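Local coordinates for protein thermostable monoacylglycerol lipase (Bacillus, PDB 4LHE) that hydrolyses monoacylglycerols to fatty acid and glycerol as a heat-stable lipase of the alpha/beta-hydrolase fold, at residues Leu167-Leu170 against Ala171-Met174; Ser241-Phe244 against Phe245-Ala249. One frame throughout, in Å; residues are numbered along the deposited sequence.

Contact 1: Leu167-Leu170 against Ala171-Met174; sequences LLQL and ARLM
Four successive i to i+4 backbone bonds, from Ala171 N to Leu167 O (3.0 Å) through Met174 N to Leu170 O, with N-H...O angles of 152-161°, define one continuous alpha-helical stretch of helix 164-179, in the insertion between strands 115-119 and 188-193 of the alpha/beta-hydrolase fold. On one flank Leu170 meets Met174, four residues on. With CG anti to the backbone N (chi1 176°), the Leu170 branch stands out from the helix, and the extended Met174 chain runs back to it, laying CE 3.6 Å from both Leu170 CD1 and Leu170 CD2. Leu170 also touches Met98 of helix 98-109, while Met174 packs on Ala122 and Ile125, near the putative Ser97, His226 and Asp196 triad without touching it. On another flank Gln169 and Arg172 run side by side, pointing the same way, with amide and guanidinium planes 72° apart. Gln169 NE2 sits 3.1 Å from Arg172 NH2 at the guanidinium edge; both are donors, so this is proximity without a bond. The amide's OE1 instead accepts from Phe70 N at the start of helix 70-87. Packing is tightest at the leucine-methionine pair: Leu170 CG to Met174 CE is 3.4 Å, shorter than usual van der Waals contact.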
# COMPACT_ATOMS: atom_id res chain seq x y z
N LEU A 167 -14.29 4.86 4.60
CA LEU A 167 -14.55 4.32 3.27
C LEU A 167 -14.80 5.42 2.26
O LEU A 167 -14.33 5.34 1.13
CB LEU A 167 -15.72 3.34 3.30
CG LEU A 167 -15.39 2.03 4.00
CD1 LEU A 167 -16.63 1.20 4.16
CD2 LEU A 167 -14.35 1.27 3.19
N LEU A 168 -15.52 6.46 2.67
CA LEU A 168 -15.78 7.61 1.81
C LEU A 168 -14.45 8.23 1.41
O LEU A 168 -14.24 8.57 0.23
CB LEU A 168 -16.64 8.66 2.54
CG LEU A 168 -18.16 8.65 2.42
CD1 LEU A 168 -18.65 7.77 1.28
CD2 LEU A 168 -18.83 8.26 3.72
N GLN A 169 -13.55 8.37 2.39
CA GLN A 169 -12.24 8.98 2.16
C GLN A 169 -11.44 8.16 1.17
O GLN A 169 -10.79 8.71 0.27
CB GLN A 169 -11.48 9.11 3.49
CG GLN A 169 -12.06 10.13 4.45
CD GLN A 169 -11.78 11.56 4.03
OE1 GLN A 169 -10.79 11.84 3.35
NE2 GLN A 169 -12.66 12.49 4.43
N LEU A 170 -11.50 6.84 1.35
CA LEU A 170 -10.81 5.88 0.48
C LEU A 170 -11.29 5.93 -0.97
O LEU A 170 -10.49 5.80 -1.91
CB LEU A 170 -11.02 4.47 1.04
CG LEU A 170 -10.45 3.35 0.17
CD1 LEU A 170 -8.95 3.57 -0.07
CD2 LEU A 170 -10.72 1.99 0.77
N ALA A 171 -12.60 6.10 -1.16
CA ALA A 171 -13.18 6.20 -2.50
C ALA A 171 -12.70 7.48 -3.18
O ALA A 171 -12.44 7.50 -4.38
CB ALA A 171 -14.69 6.17 -2.42
N ARG A 172 -12.59 8.56 -2.40
CA ARG A 172 -12.08 9.83 -2.91
C ARG A 172 -10.61 9.76 -3.32
O ARG A 172 -10.21 10.33 -4.34
CB ARG A 172 -12.28 10.94 -1.90
CG ARG A 172 -13.73 11.37 -1.74
CD ARG A 172 -13.82 12.83 -1.33
NE ARG A 172 -13.48 13.02 0.07
CZ ARG A 172 -13.00 14.16 0.57
NH1 ARG A 172 -12.78 15.20 -0.22
NH2 ARG A 172 -12.73 14.25 1.86
N LEU A 173 -9.80 9.09 -2.50
CA LEU A 173 -8.40 8.84 -2.82
C LEU A 173 -8.26 8.04 -4.12
O LEU A 173 -7.42 8.37 -4.95
CB LEU A 173 -7.71 8.12 -1.67
CG LEU A 173 -6.25 7.70 -1.87
CD1 LEU A 173 -5.43 8.90 -2.21
CD2 LEU A 173 -5.72 7.01 -0.62
N MET A 174 -9.07 7.00 -4.29
CA MET A 174 -8.97 6.19 -5.51
C MET A 174 -9.33 7.01 -6.76
O MET A 174 -8.75 6.81 -7.83
CB MET A 174 -9.84 4.93 -5.41
CG MET A 174 -9.46 3.96 -4.29
SD MET A 174 -10.44 2.45 -4.42
CE MET A 174 -10.21 1.71 -2.82

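Contact 2: Ser241-Phe244 against Phe245-Ala249; sequences SLEF and FAKHA
Phe245 packs back onto Ser241 one turn earlier, in the last turns of helix 234-247, the C-terminal helix of this alpha/beta-hydrolase fold. Its N donates to Ser241 O at 2.7 Å, nearly along the C=O axis. The side chain then folds over the same oxygen: CB touches the carbonyls of Ser241 and Leu242, CG is 3.1 Å from Ser241 O, which lies over one ring face toward the rim, CD1 also meets Phe244 CD1, CD2 meets Leu242 CD2, CE1 and CE2 still border Ser241 O, and CZ reaches Ser241 CB at 3.9 Å. With CG beside the backbone N (chi1 -57°), the ring is directed back along the helix. Beyond it stand Val117 and Phe92 of the central sheet and Tyr43, whose ring meets it edge-to-face. An alanine here would remove the ring, and is likely to leave a gap between helix and sheet and deprive Leu242 CD2 and Ser241 CB of their aromatic neighbour. One turn apart, Glu243 and Lys247 run side by side, and Lys247 NZ forms a salt bridge with Glu243 OE1 at 2.8 Å, using the oxygen's anti lone pair. The side chains of His248 and Phe244 cross nearly at right angles, but their ring planes are 43° apart, an oblique pair with His248 CE1 3.5 Å from Phe244 CD2; His248 NE2 is hydrogen-bonded to Glu215 OE1. Phe244 O takes two donors, a weak one from His248 N and a straighter one from His248 ND1, 2.7 Å away at 165° and close to the imidazole plane.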
# COMPACT_ATOMS: atom_id res chain seq x y z
N SER A 241 11.10 -7.97 -6.62
CA SER A 241 11.27 -6.55 -6.35
C SER A 241 12.75 -6.16 -6.29
O SER A 241 13.16 -5.12 -6.83
CB SER A 241 10.54 -6.16 -5.05
OG SER A 241 9.15 -6.44 -5.14
N LEU A 242 13.55 -6.98 -5.62
CA LEU A 242 14.99 -6.77 -5.50
C LEU A 242 15.65 -6.72 -6.88
O LEU A 242 16.52 -5.89 -7.13
CB LEU A 242 15.61 -7.89 -4.66
CG LEU A 242 15.38 -7.65 -3.17
CD1 LEU A 242 15.91 -8.74 -2.28
CD2 LEU A 242 16.02 -6.33 -2.78
N GLU A 243 15.22 -7.62 -7.76
CA GLU A 243 15.66 -7.66 -9.15
C GLU A 243 15.23 -6.36 -9.85
O GLU A 243 16.03 -5.73 -10.55
CB GLU A 243 15.08 -8.91 -9.82
CG GLU A 243 15.27 -9.00 -11.32
CD GLU A 243 14.39 -10.07 -11.98
OE1 GLU A 243 14.13 -9.94 -13.19
OE2 GLU A 243 13.96 -11.04 -11.29
N PHE A 244 13.98 -5.95 -9.62
CA PHE A 244 13.46 -4.69 -10.16
C PHE A 244 14.30 -3.50 -9.67
O PHE A 244 14.73 -2.66 -10.48
CB PHE A 244 11.97 -4.50 -9.81
CG PHE A 244 11.36 -3.19 -10.29
CD1 PHE A 244 11.17 -2.13 -9.40
CD2 PHE A 244 10.95 -3.03 -11.60
CE1 PHE A 244 10.60 -0.94 -9.82
CE2 PHE A 244 10.38 -1.83 -12.03
CZ PHE A 244 10.20 -0.79 -11.13
N PHE A 245 14.55 -3.42 -8.37
CA PHE A 245 15.34 -2.33 -7.80
C PHE A 245 16.76 -2.24 -8.41
O PHE A 245 17.18 -1.18 -8.89
CB PHE A 245 15.45 -2.46 -6.28
CG PHE A 245 14.13 -2.50 -5.54
CD1 PHE A 245 12.99 -1.87 -6.05
CD2 PHE A 245 14.04 -3.16 -4.32
CE1 PHE A 245 11.79 -1.91 -5.34
CE2 PHE A 245 12.84 -3.22 -3.62
CZ PHE A 245 11.72 -2.58 -4.12
N ALA A 246 17.49 -3.35 -8.37
CA ALA A 246 18.83 -3.44 -8.97
C ALA A 246 18.87 -2.96 -10.42
O ALA A 246 19.73 -2.15 -10.79
CB ALA A 246 19.36 -4.88 -8.87
N LYS A 247 17.95 -3.45 -11.25
CA LYS A 247 17.95 -3.08 -12.66
C LYS A 247 17.57 -1.63 -12.97
O LYS A 247 17.79 -1.18 -14.10
CB LYS A 247 17.08 -4.02 -13.50
CG LYS A 247 17.57 -5.44 -13.49
CD LYS A 247 16.94 -6.27 -14.59
CE LYS A 247 15.61 -6.84 -14.15
NZ LYS A 247 15.25 -8.05 -14.97
N HIS A 248 16.99 -0.91 -12.01
CA HIS A 248 16.62 0.48 -12.27
C HIS A 248 17.18 1.48 -11.26
O HIS A 248 16.61 2.54 -11.06
CB HIS A 248 15.10 0.66 -12.29
CG HIS A 248 14.40 -0.27 -13.22
ND1 HIS A 248 13.98 -1.53 -12.85
CD2 HIS A 248 14.05 -0.13 -14.53
CE1 HIS A 248 13.41 -2.12 -13.88
NE2 HIS A 248 13.43 -1.29 -14.91
N ALA A 249 18.30 1.16 -10.62
CA ALA A 249 18.77 1.99 -9.50
C ALA A 249 19.25 3.40 -9.89
O ALA A 249 19.65 4.18 -9.01
CB ALA A 249 19.73 1.23 -8.59

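From the N terminus, the chain first builds most of the central sheet, including strands 21-26, 49-52, 90-96 and 115-119, before reaching contact 1 in helix 164-179. Strands 188-193 and 216-221 then follow, and contact 2 comes in helix 234-247, near the C terminus. Each contact joins adjoining segments of a single helix, so neither closes a long loop; they occur in series, without nesting or crossing. The centres of contact 1 and contact 2 are about 31 Å apart, on opposite sides of the chain's centre. The nearest atoms of the two contacts remain about 20 Å apart. Contact 1 ties its helix to helices 70-87 and 98-109; contact 2 seats the terminal helix against strands 115-119 and 188-193 and helix 37-45.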